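Local coordinates for phage tail sheath protein (Desulfitobacterium hafniense, PDB 3HXL), which probably assembles with copies of itself into the contractile sheath around the tail tube of a myovirus-like phage or prophage particle, at residues A277-E281 with L390-A395; S37-I41 with Y188-L192. One frame throughout, in Å; residues are numbered along the deposited sequence.

Starting from the N terminus, strand 35-40 is the first element of the mixed sheet, and interaction 2 sets helix 185-195 against it, closing a loop of 146 residues that contains the separate antiparallel sheet of strands 117-123, 131-137, 140-147 and 170-174. The chain then runs on through the subtilisin-like region to helix 263-276. Just beyond that helix, interaction 1 opens at 277-281 and closes at 390-395, where helix 373-392 ends. The two loops follow in series, neither nesting nor crossing. Interaction 2 packs a helix on the sheet, its centre about 10 Å from the centre of the folded chain; interaction 1 ties the subtilisin-like region to the C-terminal one. Their centres lie about 31 Å apart.

Interaction 1: residues A277-E281 with L390-A395; sequences ARVNE and LQDIDA
A type I beta turn, Arg278 to Glu281, meets a Schellman motif that ends helix 373-392. The turn closes through Glu281 N to Arg278 O (2.9 Å); on the helix side, Ala395 N bonds Leu390 O (2.8 Å) and Asp394 N bonds Gln391 O (3.1 Å), with Asp394 at positive phi (60°) as C-prime residue. Asn280 and Ala395 stand closest, CA to CA 4.4 Å. Val279, chi1 m, lays CG2 against Ile393 CD1 (3.6 Å), Ala395 CB (4.1 Å) and Leu390 CD2 (4.2 Å); Ile393 takes chi1 p, chi2 t to reach it. Glu281, chi1 m and chi2 t, folds back over its own turn: OE1 accepts from Arg278 N (3.1 Å) and OE2 pairs with Arg278 NE (3.2 Å). Arg345 and Arg348 of helix 344-364 hydrogen-bond turn carbonyls. The seam between subtilisin-like and C-terminal regions is thus mixed, apolar around Val279, polar beside it. A water donates to Val279 O (2.9 Å) and Ala395 O (2.7 Å). Asn280, chi1 p, sends ND2 to Ile393 O at 2.8 Å, nearly linear at 171°.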
loop_
_atom_site.group_PDB
_atom_site.type_symbol
_atom_site.label_atom_id
_atom_site.label_comp_id
_atom_site.label_asym_id
_atom_site.label_seq_id
_atom_site.Cartn_x
_atom_site.Cartn_y
_atom_site.Cartn_z
ATOM N N ALA A 277 -4.763 -9.789 3.813
ATOM C CA ALA A 277 -4.861 -11.097 4.457
ATOM C C ALA A 277 -4.949 -10.943 5.977
ATOM O O ALA A 277 -4.248 -10.118 6.566
ATOM C CB ALA A 277 -3.645 -11.956 4.083
ATOM N N ARG A 278 -5.822 -11.736 6.601
ATOM C CA ARG A 278 -6.007 -11.705 8.053
ATOM C C ARG A 278 -4.912 -12.531 8.710
ATOM O O ARG A 278 -4.251 -13.334 8.045
ATOM C CB ARG A 278 -7.369 -12.302 8.438
ATOM C CG ARG A 278 -8.563 -11.742 7.687
ATOM C CD ARG A 278 -9.858 -12.401 8.163
ATOM N NE ARG A 278 -10.947 -12.248 7.201
ATOM C CZ ARG A 278 -11.444 -11.081 6.804
ATOM N NH1 ARG A 278 -10.954 -9.947 7.288
ATOM N NH2 ARG A 278 -12.426 -11.047 5.914
ATOM N N VAL A 279 -4.728 -12.359 10.017
ATOM C CA VAL A 279 -3.695 -13.104 10.731
ATOM C C VAL A 279 -3.917 -14.611 10.738
ATOM O O VAL A 279 -3.023 -15.371 11.102
ATOM C CB VAL A 279 -3.550 -12.609 12.192
ATOM C CG1 VAL A 279 -3.069 -11.173 12.194
ATOM C CG2 VAL A 279 -4.878 -12.734 12.933
ATOM N N ASN A 280 -5.106 -15.044 10.336
ATOM C CA ASN A 280 -5.401 -16.474 10.293
ATOM C C ASN A 280 -5.505 -16.967 8.851
ATOM O O ASN A 280 -5.900 -18.107 8.612
ATOM C CB ASN A 280 -6.711 -16.775 11.036
ATOM C CG ASN A 280 -7.899 -16.009 10.472
ATOM O OD1 ASN A 280 -7.782 -15.303 9.472
ATOM N ND2 ASN A 280 -9.054 -16.151 11.115
ATOM N N GLU A 281 -5.147 -16.110 7.893
ATOM C CA GLU A 281 -5.229 -16.478 6.479
ATOM C C GLU A 281 -3.885 -16.578 5.765
ATOM O O GLU A 281 -2.975 -15.783 6.004
ATOM C CB GLU A 281 -6.106 -15.481 5.707
ATOM C CG GLU A 281 -7.527 -15.307 6.243
ATOM C CD GLU A 281 -8.341 -14.315 5.421
ATOM O OE1 GLU A 281 -7.735 -13.382 4.833
ATOM O OE2 GLU A 281 -9.592 -14.456 5.377
ATOM N N LEU A 390 -6.855 -14.766 19.735
ATOM C CA LEU A 390 -6.142 -15.260 18.561
ATOM C C LEU A 390 -6.459 -16.734 18.354
ATOM O O LEU A 390 -6.582 -17.204 17.224
ATOM C CB LEU A 390 -4.626 -15.089 18.727
ATOM C CG LEU A 390 -4.047 -13.687 18.526
ATOM C CD1 LEU A 390 -2.543 -13.707 18.766
ATOM C CD2 LEU A 390 -4.341 -13.224 17.103
ATOM N N GLN A 391 -6.589 -17.465 19.455
ATOM C CA GLN A 391 -6.893 -18.885 19.375
ATOM C C GLN A 391 -8.328 -19.104 18.906
ATOM O O GLN A 391 -8.608 -20.060 18.182
ATOM C CB GLN A 391 -6.674 -19.545 20.734
ATOM C CG GLN A 391 -6.834 -21.054 20.725
ATOM C CD GLN A 391 -6.377 -21.681 22.025
ATOM O OE1 GLN A 391 -6.853 -21.318 23.102
ATOM N NE2 GLN A 391 -5.447 -22.624 21.932
ATOM N N ASP A 392 -9.229 -18.211 19.311
ATOM C CA ASP A 392 -10.632 -18.315 18.916
ATOM C C ASP A 392 -10.824 -18.123 17.416
ATOM O O ASP A 392 -11.729 -18.712 16.823
ATOM C CB ASP A 392 -11.492 -17.285 19.652
ATOM C CG ASP A 392 -11.577 -17.550 21.140
ATOM O OD1 ASP A 392 -11.604 -18.736 21.538
ATOM O OD2 ASP A 392 -11.636 -16.569 21.912
ATOM N N ILE A 393 -9.989 -17.284 16.804
ATOM C CA ILE A 393 -10.091 -17.044 15.369
ATOM C C ILE A 393 -9.175 -17.981 14.608
ATOM O O ILE A 393 -8.922 -17.788 13.418
ATOM C CB ILE A 393 -9.721 -15.599 14.986
ATOM C CG1 ILE A 393 -8.241 -15.337 15.274
ATOM C CG2 ILE A 393 -10.610 -14.618 15.743
ATOM C CD1 ILE A 393 -7.753 -14.014 14.729
ATOM N N ASP A 394 -8.679 -18.992 15.311
ATOM C CA ASP A 394 -7.796 -19.993 14.731
ATOM C C ASP A 394 -6.492 -19.426 14.156
ATOM O O ASP A 394 -6.002 -19.905 13.127
ATOM C CB ASP A 394 -8.546 -20.785 13.650
ATOM C CG ASP A 394 -9.771 -21.508 14.196
ATOM O OD1 ASP A 394 -9.623 -22.310 15.146
ATOM O OD2 ASP A 394 -10.884 -21.280 13.672
ATOM N N ALA A 395 -5.943 -18.406 14.813
ATOM C CA ALA A 395 -4.675 -17.802 14.390
ATOM C C ALA A 395 -3.555 -18.594 15.064
ATOM O O ALA A 395 -2.481 -18.791 14.492
ATOM C CB ALA A 395 -4.616 -16.333 14.804
HETATM O O HOH W 1 -2.082 -18.041 11.898
HETATM O O HOH W 2 -7.004 -20.971 10.002
#

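Interaction 2: residues S37-I41 with Y188-L192; sequences SMPLI and YIDYL
Tyr191 lays one face of its ring over Pro39: the proline CB sits 3.6 Å from the ring centroid, 9° off the normal, a clear CH-pi contact, and Pro39 CD comes within 3.6 Å of Tyr191 CZ. The ring reaches the strand with chi1 t (166°) and chi2 64°, and Tyr191 OH donates to Ser37 OG at 2.6 Å, Ser37 holding chi1 t. That serine oxygen also bonds Leu86 O on the neighbouring strand 84-89. One helical turn earlier, Tyr188 (chi1 m, chi2 86°) brings CE2 to 4.0 Å from Pro39 CG, while Ile41 CD1 lies 4.3 Å from Tyr188 OH. A water bridges Tyr188 OH (2.6 Å) and Pro39 O (2.8 Å). Backbones are extended for 37-40 and helical for 188-192, running nearly antiparallel at 159°, with axes 9.6 Å apart and Pro39 CA to Tyr191 CA at 6.8 Å. Strand alternation points the CA-to-CB bonds of Ser37 and Pro39 toward the helix and those of Met38 (selenomethionine) and Leu40 away, where helix 73-78 covers them. Helices thus flank the strand on both faces, the layering of an alpha/beta sandwich built on a mixed sheet.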
loop_
_atom_site.group_PDB
_atom_site.type_symbol
_atom_site.label_atom_id
_atom_site.label_comp_id
_atom_site.label_asym_id
_atom_site.label_seq_id
_atom_site.Cartn_x
_atom_site.Cartn_y
_atom_site.Cartn_z
ATOM N N SER A 37 0.910 0.394 0.486
ATOM C CA SER A 37 1.456 1.658 -0.006
ATOM C C SER A 37 2.339 1.381 -1.209
ATOM O O SER A 37 3.027 0.360 -1.270
ATOM C CB SER A 37 2.280 2.376 1.060
ATOM O OG SER A 37 2.809 3.582 0.517
HETATM N N MSE A 38 2.336 2.298 -2.161
HETATM C CA MSE A 38 3.109 2.088 -3.368
HETATM C C MSE A 38 3.607 3.375 -4.007
HETATM O O MSE A 38 2.868 4.347 -4.135
HETATM C CB MSE A 38 2.237 1.300 -4.350
HETATM C CG MSE A 38 2.833 0.963 -5.699
HETATM SE SE MSE A 38 1.697 -0.351 -6.617
HETATM C CE MSE A 38 0.024 0.676 -6.536
ATOM N N PRO A 39 4.895 3.408 -4.378
ATOM C CA PRO A 39 5.460 4.601 -5.017
ATOM C C PRO A 39 5.356 4.406 -6.537
ATOM O O PRO A 39 5.828 3.405 -7.069
ATOM C CB PRO A 39 6.901 4.605 -4.515
ATOM C CG PRO A 39 7.235 3.140 -4.474
ATOM C CD PRO A 39 5.961 2.496 -3.913
ATOM N N LEU A 40 4.731 5.351 -7.234
ATOM C CA LEU A 40 4.571 5.219 -8.676
ATOM C C LEU A 40 4.926 6.438 -9.497
ATOM O O LEU A 40 4.871 7.576 -9.029
ATOM C CB LEU A 40 3.125 4.844 -9.040
ATOM C CG LEU A 40 2.555 3.485 -8.635
ATOM C CD1 LEU A 40 1.151 3.341 -9.210
ATOM C CD2 LEU A 40 3.453 2.376 -9.138
ATOM N N ILE A 41 5.278 6.168 -10.746
ATOM C CA ILE A 41 5.589 7.205 -11.707
ATOM C C ILE A 41 4.289 7.333 -12.490
ATOM O O ILE A 41 3.856 6.385 -13.139
ATOM C CB ILE A 41 6.723 6.769 -12.630
ATOM C CG1 ILE A 41 8.014 6.650 -11.813
ATOM C CG2 ILE A 41 6.871 7.763 -13.780
ATOM C CD1 ILE A 41 9.130 5.926 -12.521
ATOM N N TYR A 188 12.670 8.133 -4.436
ATOM C CA TYR A 188 12.265 6.979 -3.639
ATOM C C TYR A 188 12.662 7.160 -2.182
ATOM O O TYR A 188 12.079 6.552 -1.285
ATOM C CB TYR A 188 12.878 5.695 -4.187
ATOM C CG TYR A 188 12.207 5.205 -5.448
ATOM C CD1 TYR A 188 12.597 5.677 -6.702
ATOM C CD2 TYR A 188 11.169 4.276 -5.387
ATOM C CE1 TYR A 188 11.972 5.233 -7.865
ATOM C CE2 TYR A 188 10.535 3.827 -6.544
ATOM C CZ TYR A 188 10.941 4.307 -7.776
ATOM O OH TYR A 188 10.327 3.858 -8.917
ATOM N N ILE A 189 13.666 7.999 -1.947
ATOM C CA ILE A 189 14.101 8.267 -0.591
ATOM C C ILE A 189 13.060 9.165 0.055
ATOM O O ILE A 189 12.726 9.000 1.224
ATOM C CB ILE A 189 15.487 8.965 -0.571
ATOM C CG1 ILE A 189 16.554 8.021 -1.125
ATOM C CG2 ILE A 189 15.833 9.397 0.847
ATOM C CD1 ILE A 189 16.671 6.698 -0.361
ATOM N N ASP A 190 12.539 10.116 -0.717
ATOM C CA ASP A 190 11.522 11.021 -0.209
ATOM C C ASP A 190 10.283 10.189 0.138
ATOM O O ASP A 190 9.645 10.402 1.168
ATOM C CB ASP A 190 11.169 12.079 -1.265
ATOM C CG ASP A 190 12.393 12.815 -1.795
ATOM O OD1 ASP A 190 13.361 12.990 -1.031
ATOM O OD2 ASP A 190 12.380 13.234 -2.974
ATOM N N TYR A 191 9.950 9.238 -0.731
ATOM C CA TYR A 191 8.798 8.360 -0.507
ATOM C C TYR A 191 8.919 7.636 0.830
ATOM O O TYR A 191 8.048 7.753 1.685
ATOM C CB TYR A 191 8.691 7.310 -1.620
ATOM C CG TYR A 191 7.748 6.160 -1.288
ATOM C CD1 TYR A 191 6.377 6.378 -1.108
ATOM C CD2 TYR A 191 8.230 4.857 -1.136
ATOM C CE1 TYR A 191 5.510 5.323 -0.786
ATOM C CE2 TYR A 191 7.370 3.802 -0.815
ATOM C CZ TYR A 191 6.018 4.044 -0.645
ATOM O OH TYR A 191 5.173 2.998 -0.345
ATOM N N LEU A 192 10.004 6.884 0.997
ATOM C CA LEU A 192 10.219 6.125 2.228
ATOM C C LEU A 192 10.099 6.986 3.475
ATOM O O LEU A 192 9.538 6.559 4.481
ATOM C CB LEU A 192 11.590 5.442 2.199
ATOM C CG LEU A 192 11.735 4.347 1.137
ATOM C CD1 LEU A 192 13.154 3.822 1.113
ATOM C CD2 LEU A 192 10.747 3.219 1.442
HETATM O O HOH W 3 8.052 2.660 -8.615
#